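Sensory box/GGDEF family protein (Caulobacter crescentus, PDB 4YME) contains a GGDEF domain of the diguanylate cyclase family, the part described here, and probably takes part in cyclic di-GMP signalling at the cell membrane. Local coordinates at residues N14-R19 with I86-A91; A22-V27 with E32-I37; D57-E62 with A112-D117; E101-L106 with L127-Y132. One frame throughout, in Å; residues are numbered along the deposited sequence. Where two conformers were deposited one is given.

Contact 1: N14-R19 with I86-A91; sequences NSLQMR and IVVQIA
Leu16 carries the contact from the helix side: its forked tip rests on Ile86 and Val88 of the strand. Ser15, just before it, is hydrogen-bonded through OG to Glu3 O in the N-terminal loop. Leu16 follows, pointing toward the strand. CG stands trans to the backbone N (chi1 166°), and this swings both methyl groups down onto the sheet. The two branches divide the work. CD1 lies 3.8 Å from Val88 CG2 and reaches Ile86 CG2 as well. CD2 lies over the other branch of Ile86, 3.9 Å from its CG1. Leu16 and Ile86 cross at about a right angle, with Ile86 CG2 set between the two leucine methyls, 3.9 Å from CD1 and 4.0 Å from CD2. All three residues are buried, and the contact is purely apolar. With an alanine here both methyls are gone, and a gap would probably open over Ile86 and Val88. Next in the chain, Gln17 hydrogen-bonds through NE2 to Glu140 of helix 139-156. After it, Arg19 makes a cation-pi contact with Phe76. The arrangement is a helix packed on one face of the antiparallel sheet in the ferredoxin-like GGDEF fold. Segment 86-91 lies on the second strand of the hairpin whose turn carries the GGDEF signature. Leu16 also touches Ala78 and Leu80 of strand 76-81. Ile86 and Val88 touch Val36 and Leu34 of strand 33-41, while Gln89 faces helix 95-109 on the other side of the sheet.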
loop_
_atom_site.group_PDB
_atom_site.type_symbol
_atom_site.label_atom_id
_atom_site.label_comp_id
_atom_site.label_asym_id
_atom_site.label_seq_id
_atom_site.Cartn_x
_atom_site.Cartn_y
_atom_site.Cartn_z
ATOM N N ASN A 14 0.020 -13.197 -3.999
ATOM C CA ASN A 14 -0.172 -13.950 -5.283
ATOM C C ASN A 14 -0.884 -13.088 -6.303
ATOM O O ASN A 14 -0.432 -12.905 -7.453
ATOM C CB ASN A 14 -1.017 -15.246 -5.065
ATOM C CG ASN A 14 -1.694 -15.778 -6.377
ATOM O OD1 ASN A 14 -1.047 -15.896 -7.428
ATOM N ND2 ASN A 14 -3.005 -16.098 -6.297
ATOM N N SER A 15 -2.060 -12.582 -5.911
ATOM C CA SER A 15 -2.890 -11.842 -6.877
ATOM C C SER A 15 -2.302 -10.483 -7.167
ATOM O O SER A 15 -2.369 -10.035 -8.283
ATOM C CB SER A 15 -4.355 -11.723 -6.489
ATOM O OG SER A 15 -4.527 -11.215 -5.187
ATOM N N LEU A 16 -1.641 -9.862 -6.196
ATOM C CA LEU A 16 -0.891 -8.653 -6.472
ATOM C C LEU A 16 0.138 -8.831 -7.578
ATOM O O LEU A 16 0.211 -8.059 -8.542
ATOM C CB LEU A 16 -0.195 -8.154 -5.175
ATOM C CG LEU A 16 0.880 -7.090 -5.383
ATOM C CD1 LEU A 16 0.159 -5.835 -5.843
ATOM C CD2 LEU A 16 1.722 -6.902 -4.099
ATOM N N GLN A 17 0.955 -9.863 -7.435
ATOM C CA GLN A 17 2.031 -10.081 -8.413
ATOM C C GLN A 17 1.425 -10.323 -9.800
ATOM O O GLN A 17 1.908 -9.765 -10.801
ATOM C CB GLN A 17 2.870 -11.286 -7.971
ATOM C CG GLN A 17 4.099 -11.527 -8.863
ATOM C CD GLN A 17 3.769 -12.274 -10.178
ATOM O OE1 GLN A 17 2.768 -13.037 -10.274
ATOM N NE2 GLN A 17 4.611 -12.036 -11.214
HETATM N N MSE A 18 0.332 -11.095 -9.872
HETATM C CA MSE A 18 -0.291 -11.407 -11.187
HETATM C C MSE A 18 -0.860 -10.138 -11.840
HETATM O O MSE A 18 -0.701 -9.890 -13.025
HETATM C CB MSE A 18 -1.431 -12.395 -11.061
HETATM C CG MSE A 18 -0.981 -13.714 -10.616
HETATM SE SE MSE A 18 -2.444 -14.994 -10.417
HETATM C CE MSE A 18 -3.937 -14.050 -9.645
ATOM N N ARG A 19 -1.552 -9.356 -11.044
ATOM C CA ARG A 19 -2.197 -8.153 -11.565
ATOM C C ARG A 19 -1.177 -7.062 -11.912
ATOM O O ARG A 19 -1.361 -6.342 -12.878
ATOM C CB ARG A 19 -3.277 -7.662 -10.611
ATOM C CG ARG A 19 -4.557 -8.547 -10.652
ATOM C CD ARG A 19 -5.673 -7.929 -9.849
ATOM N NE ARG A 19 -6.112 -6.672 -10.479
ATOM C CZ ARG A 19 -7.093 -5.891 -10.021
ATOM N NH1 ARG A 19 -7.730 -6.223 -8.912
ATOM N NH2 ARG A 19 -7.408 -4.773 -10.641
ATOM N N ILE A 86 0.374 -2.746 -0.190
ATOM C CA ILE A 86 0.843 -2.254 -1.464
ATOM C C ILE A 86 -0.331 -1.673 -2.208
ATOM O O ILE A 86 -1.428 -2.281 -2.261
ATOM C CB ILE A 86 1.448 -3.368 -2.323
ATOM C CG1 ILE A 86 2.639 -3.994 -1.659
ATOM C CG2 ILE A 86 1.738 -2.883 -3.754
ATOM C CD1 ILE A 86 3.843 -3.287 -1.859
ATOM N N VAL A 87 -0.122 -0.517 -2.828
ATOM C CA VAL A 87 -1.087 0.045 -3.764
ATOM C C VAL A 87 -0.417 0.170 -5.099
ATOM O O VAL A 87 0.716 0.662 -5.215
ATOM C CB VAL A 87 -1.602 1.427 -3.303
ATOM C CG1 VAL A 87 -2.386 2.082 -4.400
ATOM C CG2 VAL A 87 -2.394 1.296 -1.998
ATOM N N VAL A 88 -1.085 -0.329 -6.132
ATOM C CA VAL A 88 -0.652 -0.150 -7.504
ATOM C C VAL A 88 -1.543 0.852 -8.182
ATOM O O VAL A 88 -2.752 0.665 -8.257
ATOM C CB VAL A 88 -0.613 -1.496 -8.270
ATOM C CG1 VAL A 88 -0.237 -1.256 -9.727
ATOM C CG2 VAL A 88 0.283 -2.508 -7.600
ATOM N N GLN A 89 -0.921 1.939 -8.658
ATOM C CA GLN A 89 -1.636 3.036 -9.302
ATOM C C GLN A 89 -1.406 2.972 -10.809
ATOM O O GLN A 89 -0.286 2.990 -11.275
ATOM C CB GLN A 89 -1.071 4.364 -8.802
ATOM C CG GLN A 89 -1.810 5.525 -9.426
ATOM C CD GLN A 89 -1.051 6.843 -9.216
ATOM O OE1 GLN A 89 0.184 6.920 -9.413
ATOM N NE2 GLN A 89 -1.774 7.844 -8.839
ATOM N N ILE A 90 -2.518 2.899 -11.551
ATOM C CA ILE A 90 -2.518 3.106 -12.993
ATOM C C ILE A 90 -3.242 4.416 -13.258
ATOM O O ILE A 90 -4.385 4.594 -12.872
ATOM C CB ILE A 90 -3.222 1.971 -13.730
ATOM C CG1 ILE A 90 -2.478 0.656 -13.585
ATOM C CG2 ILE A 90 -3.309 2.298 -15.222
ATOM C CD1 ILE A 90 -3.207 -0.608 -14.068
ATOM N N ALA A 91 -2.565 5.313 -13.961
ATOM C CA ALA A 91 -3.095 6.676 -14.125
ATOM C C ALA A 91 -2.529 7.316 -15.379
ATOM O O ALA A 91 -1.938 6.643 -16.186
ATOM C CB ALA A 91 -2.761 7.504 -12.907
#

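Contact 2: A22-V27 with E32-I37; sequences AAIDRV and ESLAVI
The Arg26 guanidinium turns its NE and NH2 edge to the carboxylate of Glu32, with the two planes only 17° apart. The grip is side-on and twofold. Arg26 NE bonds Glu32 OE1 at 2.9 Å, and Arg26 NH2 bonds Glu32 OE2 at 2.8 Å. Both bonds are nearly straight, 174° for the first, and both use the syn sides of the carboxylate oxygens. They hold the two flat groups against turning. Glu32 OE1 has a second partner in Ser30 OG, at the end of helix 13-30. A glutamine in place of this glutamate would probably leave Arg26 without its charge partner. Arg26 gets there by an extended chain, CG trans to the backbone N (chi1 165°). The contact closes the first helix-to-strand connection of the GGDEF fold, where helix 13-30 turns back over strand 33-41. Behind the salt bridge Val27 lies on the strand: its CB is 3.3 Å from Glu32 O, and its CG2 is 3.8 Å from Leu34 CB, the side chains crossing at about a right angle. Leu34 CD2 meets Ile24 CG1 at 3.5 Å, and Leu34 CD1 approaches Ala23 CB at 4.2 Å. Tyr132 touches Ile24, Val27 and Leu34.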
loop_
_atom_site.group_PDB
_atom_site.type_symbol
_atom_site.label_atom_id
_atom_site.label_comp_id
_atom_site.label_asym_id
_atom_site.label_seq_id
_atom_site.Cartn_x
_atom_site.Cartn_y
_atom_site.Cartn_z
ATOM N N ALA A 22 0.410 -8.023 -15.209
ATOM C CA ALA A 22 -0.527 -7.702 -16.326
ATOM C C ALA A 22 -0.573 -6.197 -16.580
ATOM O O ALA A 22 -0.649 -5.734 -17.728
ATOM C CB ALA A 22 -1.899 -8.250 -16.034
ATOM N N ALA A 23 -0.514 -5.410 -15.504
ATOM C CA ALA A 23 -0.559 -3.949 -15.596
ATOM C C ALA A 23 0.644 -3.430 -16.360
ATOM O O ALA A 23 0.513 -2.480 -17.121
ATOM C CB ALA A 23 -0.611 -3.321 -14.197
ATOM N N ILE A 24 1.814 -4.027 -16.164
ATOM C CA ILE A 24 3.000 -3.617 -16.906
ATOM C C ILE A 24 2.731 -3.754 -18.416
ATOM O O ILE A 24 3.036 -2.857 -19.185
ATOM C CB ILE A 24 4.265 -4.420 -16.431
ATOM C CG1 ILE A 24 4.668 -3.974 -15.034
ATOM C CG2 ILE A 24 5.415 -4.283 -17.434
ATOM C CD1 ILE A 24 5.676 -4.923 -14.328
ATOM N N ASP A 25 2.183 -4.900 -18.839
ATOM C CA ASP A 25 1.900 -5.084 -20.259
ATOM C C ASP A 25 0.878 -4.043 -20.764
ATOM O O ASP A 25 1.004 -3.533 -21.877
ATOM C CB ASP A 25 1.372 -6.473 -20.548
ATOM C CG ASP A 25 2.427 -7.563 -20.362
ATOM O OD1 ASP A 25 3.629 -7.225 -20.377
ATOM O OD2 ASP A 25 1.990 -8.711 -20.128
ATOM N N ARG A 26 -0.136 -3.761 -19.954
ATOM C CA ARG A 26 -1.114 -2.753 -20.296
ATOM C C ARG A 26 -0.494 -1.366 -20.544
ATOM O O ARG A 26 -0.731 -0.739 -21.588
ATOM C CB ARG A 26 -2.227 -2.713 -19.252
ATOM C CG ARG A 26 -3.087 -1.485 -19.335
ATOM C CD ARG A 26 -4.181 -1.466 -18.303
ATOM N NE ARG A 26 -4.741 -0.133 -18.172
ATOM C CZ ARG A 26 -5.903 0.116 -17.585
ATOM N NH1 ARG A 26 -6.661 -0.884 -17.115
ATOM N NH2 ARG A 26 -6.334 1.350 -17.516
ATOM N N VAL A 27 0.354 -0.927 -19.622
ATOM C CA VAL A 27 0.829 0.430 -19.681
ATOM C C VAL A 27 1.955 0.543 -20.728
ATOM O O VAL A 27 2.137 1.594 -21.317
ATOM C CB VAL A 27 1.242 1.035 -18.316
ATOM C CG1 VAL A 27 0.134 0.913 -17.303
ATOM C CG2 VAL A 27 2.527 0.476 -17.752
ATOM N N GLU A 32 -0.015 4.747 -20.271
ATOM C CA GLU A 32 -0.400 5.143 -18.910
ATOM C C GLU A 32 0.796 5.037 -17.945
ATOM O O GLU A 32 1.748 4.344 -18.234
ATOM C CB GLU A 32 -1.548 4.260 -18.400
ATOM C CG GLU A 32 -2.844 4.478 -19.112
ATOM C CD GLU A 32 -3.821 3.304 -18.986
ATOM O OE1 GLU A 32 -3.421 2.132 -19.300
ATOM O OE2 GLU A 32 -4.994 3.537 -18.572
ATOM N N SER A 33 0.664 5.763 -16.850
ATOM C CA SER A 33 1.678 5.656 -15.800
ATOM C C SER A 33 1.332 4.529 -14.838
ATOM O O SER A 33 0.161 4.221 -14.614
ATOM C CB SER A 33 1.849 6.956 -15.072
ATOM O OG SER A 33 0.737 7.274 -14.355
ATOM N N LEU A 34 2.373 3.910 -14.321
ATOM C CA LEU A 34 2.250 2.831 -13.362
ATOM C C LEU A 34 3.237 3.066 -12.219
ATOM O O LEU A 34 4.431 3.254 -12.463
ATOM C CB LEU A 34 2.565 1.507 -14.046
ATOM C CG LEU A 34 2.677 0.256 -13.196
ATOM C CD1 LEU A 34 1.421 -0.007 -12.555
ATOM C CD2 LEU A 34 3.210 -0.928 -14.110
ATOM N N ALA A 35 2.724 3.039 -11.003
ATOM C CA ALA A 35 3.517 3.233 -9.762
ATOM C C ALA A 35 3.158 2.184 -8.744
ATOM O O ALA A 35 1.981 1.721 -8.699
ATOM C CB ALA A 35 3.265 4.583 -9.154
ATOM N N VAL A 36 4.137 1.788 -7.951
ATOM C CA VAL A 36 3.937 0.830 -6.855
ATOM C C VAL A 36 4.294 1.540 -5.578
ATOM O O VAL A 36 5.411 2.039 -5.433
ATOM C CB VAL A 36 4.758 -0.430 -7.057
ATOM C CG1 VAL A 36 4.666 -1.380 -5.898
ATOM C CG2 VAL A 36 4.351 -1.075 -8.451
ATOM N N ILE A 37 3.383 1.488 -4.621
ATOM C CA ILE A 37 3.489 2.166 -3.359
ATOM C C ILE A 37 3.466 1.150 -2.259
ATOM O O ILE A 37 2.464 0.448 -2.104
ATOM C CB ILE A 37 2.382 3.181 -3.172
ATOM C CG1 ILE A 37 2.379 4.198 -4.304
ATOM C CG2 ILE A 37 2.520 3.870 -1.836
ATOM C CD1 ILE A 37 1.192 5.089 -4.414
#

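Contact 3: D57-E62 with A112-D117; sequences DALLVE and APVPFD
Val114 points at the helix and divides its two branches between Leu59 and Glu62, while Phe116 meets Ala58 further along. The contact sets the small antiparallel hairpin of strands 114-116 and 119-121 against helix 53-70 of the GGDEF domain. Helix and strand segments run at 140° to each other, closer to antiparallel than to parallel. Leu59 and Val114 approach at a slant. Leu59 leaves the helix obliquely, but its CD2 reaches Val114 CG1 at 3.4 Å. That is tighter than usual for two carbons. Val114 was deposited in two conformers, and so the tightness is doubtful. On the other branch, Val114 CG2 sits against the aliphatic part of Glu62, 3.7 Å from both its CB and its CG. Here the two side chains run past each other in opposite senses. The Glu62 chain bends at chi2 (62°), and its OE2 forms salt bridges to Arg65 and Arg66. Arg66 also donates to the carbonyls of Ala112 and Pro113, tying the chain just before the hairpin to the same helix. Leu121 of the second hairpin strand touches Leu59, Val114 and Phe116. Ala58 CB meets the Phe116 ring at a slant, 3.6 Å from CD1 and 4.0 Å from CE1. Leu54 and Ala55 of the same helix touch this ring too. Over one face of the Phe116 ring lies Asp117 CB, 3.6 Å above the plane and offset toward the rim.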
loop_
_atom_site.group_PDB
_atom_site.type_symbol
_atom_site.label_atom_id
_atom_site.label_comp_id
_atom_site.label_asym_id
_atom_site.label_seq_id
_atom_site.Cartn_x
_atom_site.Cartn_y
_atom_site.Cartn_z
ATOM N N ASP A 57 -4.926 -6.318 14.617
ATOM C CA ASP A 57 -5.882 -6.728 13.571
ATOM C C ASP A 57 -6.881 -5.641 13.206
ATOM O O ASP A 57 -7.196 -5.438 12.033
ATOM C CB ASP A 57 -6.579 -8.044 13.941
ATOM C CG ASP A 57 -5.660 -9.224 13.898
ATOM O OD1 ASP A 57 -4.464 -9.122 13.515
ATOM O OD2 ASP A 57 -6.153 -10.320 14.309
ATOM N N ALA A 58 -7.369 -4.925 14.202
ATOM C CA ALA A 58 -8.307 -3.849 14.013
ATOM C C ALA A 58 -7.621 -2.770 13.146
ATOM O O ALA A 58 -8.287 -2.189 12.297
ATOM C CB ALA A 58 -8.714 -3.269 15.395
ATOM N N LEU A 59 -6.326 -2.531 13.380
ATOM C CA LEU A 59 -5.576 -1.563 12.566
ATOM C C LEU A 59 -5.573 -2.002 11.127
ATOM O O LEU A 59 -5.731 -1.173 10.218
ATOM C CB LEU A 59 -4.117 -1.330 13.012
ATOM C CG LEU A 59 -3.881 -0.682 14.375
ATOM C CD1 LEU A 59 -2.388 -0.581 14.623
ATOM C CD2 LEU A 59 -4.516 0.636 14.507
ATOM N N LEU A 60 -5.316 -3.301 10.940
ATOM C CA LEU A 60 -5.239 -3.838 9.557
ATOM C C LEU A 60 -6.558 -3.718 8.827
ATOM O O LEU A 60 -6.619 -3.334 7.661
ATOM C CB LEU A 60 -4.669 -5.249 9.532
ATOM C CG LEU A 60 -3.296 -5.425 10.208
ATOM C CD1 LEU A 60 -2.864 -6.864 10.188
ATOM C CD2 LEU A 60 -2.263 -4.543 9.538
ATOM N N VAL A 61 -7.642 -4.060 9.509
ATOM C CA VAL A 61 -8.991 -4.027 8.942
ATOM C C VAL A 61 -9.393 -2.615 8.593
ATOM O O VAL A 61 -9.927 -2.350 7.518
ATOM C CB VAL A 61 -9.984 -4.674 9.942
ATOM C CG1 VAL A 61 -11.396 -4.363 9.576
ATOM C CG2 VAL A 61 -9.726 -6.206 9.912
ATOM N N GLU A 62 -9.062 -1.672 9.464
ATOM C CA GLU A 62 -9.441 -0.289 9.178
ATOM C C GLU A 62 -8.556 0.280 8.050
ATOM O O GLU A 62 -9.047 1.020 7.219
ATOM C CB GLU A 62 -9.317 0.547 10.429
ATOM C CG GLU A 62 -9.619 2.016 10.232
ATOM C CD GLU A 62 -10.979 2.360 9.803
ATOM O OE1 GLU A 62 -11.910 1.519 9.787
ATOM O OE2 GLU A 62 -11.212 3.498 9.332
ATOM N N ALA A 112 -5.530 9.133 10.775
ATOM C CA ALA A 112 -6.524 9.240 11.884
ATOM C C ALA A 112 -6.561 8.005 12.705
ATOM O O ALA A 112 -6.448 6.928 12.139
ATOM C CB ALA A 112 -7.906 9.495 11.364
ATOM N N PRO A 113 -6.715 8.097 14.015
ATOM C CA PRO A 113 -6.738 6.868 14.839
ATOM C C PRO A 113 -7.925 5.951 14.553
ATOM O O PRO A 113 -8.859 6.373 13.891
ATOM C CB PRO A 113 -6.814 7.386 16.291
ATOM C CG PRO A 113 -7.044 8.837 16.168
ATOM C CD PRO A 113 -6.713 9.312 14.851
ATOM N N VAL A 114 -7.894 4.766 15.136
ATOM C CA VAL A 114 -9.026 3.840 14.976
ATOM C C VAL A 114 -9.579 3.435 16.303
ATOM O O VAL A 114 -8.855 3.097 17.215
ATOM C CB VAL A 114 -8.678 2.622 14.123
ATOM C CG1 VAL A 114 -7.641 1.829 14.697
ATOM C CG2 VAL A 114 -9.941 1.734 13.875
ATOM N N PRO A 115 -10.934 3.479 16.418
ATOM C CA PRO A 115 -11.506 3.044 17.691
ATOM C C PRO A 115 -11.357 1.551 17.894
ATOM O O PRO A 115 -11.480 0.798 16.939
ATOM C CB PRO A 115 -13.001 3.411 17.596
ATOM C CG PRO A 115 -13.221 3.914 16.261
ATOM C CD PRO A 115 -11.972 3.928 15.475
ATOM N N PHE A 116 -11.048 1.160 19.112
ATOM C CA PHE A 116 -10.919 -0.237 19.489
ATOM C C PHE A 116 -11.227 -0.418 20.964
ATOM O O PHE A 116 -10.528 0.144 21.789
ATOM C CB PHE A 116 -9.509 -0.710 19.239
ATOM C CG PHE A 116 -9.280 -2.144 19.590
ATOM C CD1 PHE A 116 -9.825 -3.151 18.816
ATOM C CD2 PHE A 116 -8.556 -2.483 20.704
ATOM C CE1 PHE A 116 -9.624 -4.477 19.152
ATOM C CE2 PHE A 116 -8.350 -3.774 21.041
ATOM C CZ PHE A 116 -8.906 -4.789 20.270
ATOM N N ASP A 117 -12.242 -1.242 21.276
ATOM C CA ASP A 117 -12.482 -1.709 22.679
ATOM C C ASP A 117 -12.620 -0.494 23.626
ATOM O O ASP A 117 -11.997 -0.433 24.703
ATOM C CB ASP A 117 -11.333 -2.664 23.104
ATOM C CG ASP A 117 -11.575 -3.385 24.458
ATOM O OD1 ASP A 117 -12.740 -3.672 24.816
ATOM O OD2 ASP A 117 -10.570 -3.659 25.167
#

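Contact 4: E101-L106 with L127-Y132; sequences ELAGRL and LGVSLY
Leu127 is the bump of this contact, and the small Ala103 is where it fits. The helix surface is low at Ala103, and the two leucine methyls close in over it. Leu127 CD1 lies 3.8 Å from Ala103 CB. Leu127 CD2 reaches past the methyl to the backbone, 3.7 Å from Ala103 O. The same Leu127 CD2 is 4.2 Å from Leu106 CB, one turn further on, so it lies in a shallow dip between the two residues. Ile107 of the helix and Ile37 of the next strand also touch Leu127. This is a helix laid over an edge strand of the antiparallel sheet in the ferredoxin-like GGDEF fold. Helix 95-109 covers the sheet face away from helix 13-30. The two segments are nearly antiparallel, at 163°, with their axes 10.0 Å apart at closest. Val129, two residues along the strand, points the same way as Leu127. It makes a lighter contact, CG2 to Ala103 CB at 4.4 Å. On the exposed side of the helix Arg105 grips Glu101 side-on, one turn back. NH2 of Arg105 bonds Glu101 OE1 at 2.8 Å, and NE of Arg105 reaches Glu101 OE2 at 2.8 Å from above the carboxylate plane. Leu102 packs on Ile37 of strand 33-41.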
loop_
_atom_site.group_PDB
_atom_site.type_symbol
_atom_site.label_atom_id
_atom_site.label_comp_id
_atom_site.label_asym_id
_atom_site.label_seq_id
_atom_site.Cartn_x
_atom_site.Cartn_y
_atom_site.Cartn_z
ATOM N N GLU A 101 0.963 12.609 -5.721
ATOM C CA GLU A 101 -0.331 13.128 -5.285
ATOM C C GLU A 101 -1.162 12.050 -4.539
ATOM O O GLU A 101 -1.801 12.296 -3.498
ATOM C CB GLU A 101 -1.122 13.682 -6.447
ATOM C CG GLU A 101 -2.391 14.454 -5.988
ATOM C CD GLU A 101 -3.673 13.611 -5.884
ATOM O OE1 GLU A 101 -3.728 12.476 -6.414
ATOM O OE2 GLU A 101 -4.660 14.097 -5.265
ATOM N N LEU A 102 -1.182 10.857 -5.100
ATOM C CA LEU A 102 -1.865 9.794 -4.415
ATOM C C LEU A 102 -1.160 9.460 -3.117
ATOM O O LEU A 102 -1.834 9.201 -2.120
ATOM C CB LEU A 102 -1.879 8.566 -5.321
ATOM C CG LEU A 102 -2.426 7.282 -4.665
ATOM C CD1 LEU A 102 -3.845 7.382 -4.193
ATOM C CD2 LEU A 102 -2.187 6.112 -5.675
ATOM N N ALA A 103 0.169 9.398 -3.127
ATOM C CA ALA A 103 0.945 9.094 -1.903
ATOM C C ALA A 103 0.541 10.037 -0.761
ATOM O O ALA A 103 0.351 9.642 0.410
ATOM C CB ALA A 103 2.460 9.191 -2.157
ATOM N N GLY A 104 0.447 11.310 -1.089
ATOM C CA GLY A 104 0.065 12.286 -0.082
ATOM C C GLY A 104 -1.314 11.996 0.469
ATOM O O GLY A 104 -1.518 12.061 1.694
ATOM N N ARG A 105 -2.255 11.641 -0.407
ATOM C CA ARG A 105 -3.617 11.365 0.017
ATOM C C ARG A 105 -3.664 10.116 0.911
ATOM O O ARG A 105 -4.384 10.077 1.895
ATOM C CB ARG A 105 -4.559 11.220 -1.167
ATOM C CG ARG A 105 -5.011 12.543 -1.750
ATOM C CD ARG A 105 -6.091 12.347 -2.843
ATOM N NE ARG A 105 -5.547 11.780 -4.074
ATOM C CZ ARG A 105 -5.869 10.611 -4.629
ATOM N NH1 ARG A 105 -6.737 9.761 -4.061
ATOM N NH2 ARG A 105 -5.278 10.289 -5.794
ATOM N N LEU A 106 -2.868 9.113 0.557
ATOM C CA LEU A 106 -2.783 7.899 1.364
ATOM C C LEU A 106 -2.269 8.218 2.775
ATOM O O LEU A 106 -2.816 7.732 3.776
ATOM C CB LEU A 106 -1.896 6.841 0.690
ATOM C CG LEU A 106 -2.485 6.237 -0.596
ATOM C CD1 LEU A 106 -1.484 5.380 -1.259
ATOM C CD2 LEU A 106 -3.832 5.524 -0.308
ATOM N N LEU A 127 5.553 5.392 3.694
ATOM C CA LEU A 127 5.433 4.824 2.376
ATOM C C LEU A 127 6.633 5.068 1.503
ATOM O O LEU A 127 7.409 6.040 1.733
ATOM C CB LEU A 127 4.139 5.164 1.696
ATOM C CG LEU A 127 3.763 6.533 1.350
ATOM C CD1 LEU A 127 4.524 7.013 0.147
ATOM C CD2 LEU A 127 2.266 6.499 0.997
ATOM N N GLY A 128 6.816 4.179 0.548
ATOM C CA GLY A 128 7.840 4.288 -0.488
ATOM C C GLY A 128 7.229 4.073 -1.832
ATOM O O GLY A 128 6.312 3.227 -1.961
ATOM N N VAL A 129 7.752 4.721 -2.840
ATOM C CA VAL A 129 7.190 4.725 -4.175
ATOM C C VAL A 129 8.232 4.268 -5.181
ATOM O O VAL A 129 9.357 4.809 -5.219
ATOM C CB VAL A 129 6.701 6.127 -4.581
ATOM C CG1 VAL A 129 6.095 6.107 -6.021
ATOM C CG2 VAL A 129 5.671 6.632 -3.604
ATOM N N SER A 130 7.845 3.359 -6.058
ATOM C CA SER A 130 8.622 2.977 -7.229
ATOM C C SER A 130 7.830 3.230 -8.484
ATOM O O SER A 130 6.616 2.960 -8.551
ATOM C CB SER A 130 9.007 1.516 -7.165
ATOM O OG SER A 130 9.621 1.255 -5.931
ATOM N N LEU A 131 8.482 3.749 -9.538
ATOM C CA LEU A 131 7.830 4.100 -10.786
ATOM C C LEU A 131 8.316 3.207 -11.903
ATOM O O LEU A 131 9.517 2.909 -12.016
ATOM C CB LEU A 131 8.175 5.565 -11.140
ATOM C CG LEU A 131 7.844 6.626 -10.091
ATOM C CD1 LEU A 131 8.351 8.033 -10.510
ATOM C CD2 LEU A 131 6.383 6.598 -9.824
ATOM N N TYR A 132 7.400 2.719 -12.723
ATOM C CA TYR A 132 7.726 1.994 -13.930
ATOM C C TYR A 132 8.081 3.008 -15.061
ATOM O O TYR A 132 7.391 4.016 -15.177
ATOM C CB TYR A 132 6.505 1.158 -14.368
ATOM C CG TYR A 132 6.699 0.436 -15.682
ATOM C CD1 TYR A 132 7.347 -0.805 -15.731
ATOM C CD2 TYR A 132 6.236 0.966 -16.872
ATOM C CE1 TYR A 132 7.550 -1.455 -16.926
ATOM C CE2 TYR A 132 6.470 0.324 -18.073
ATOM C CZ TYR A 132 7.131 -0.884 -18.093
ATOM O OH TYR A 132 7.320 -1.546 -19.292
#

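Overall arrangement
From the N terminus, helix 13-30 opens contact 1 and then contact 2. Contact 2 closes at once on strand 33-41, nested inside the long loop that contact 1 closes on strand 84-91. Contact 3 opens on helix 53-70 before contact 1 has closed, so these two cross. Contact 4 opens on helix 95-109 before contact 3 closes at the small hairpin, and these cross as well. Contact 4 then closes on strand 125-131. Contacts 1, 2 and 4 tie helices to neighbouring strands of one sheet, contact 4 from the opposite face. Contact 3 lies apart, its centre about 24 Å from that of contact 1, and joins the hairpin to helix 53-70.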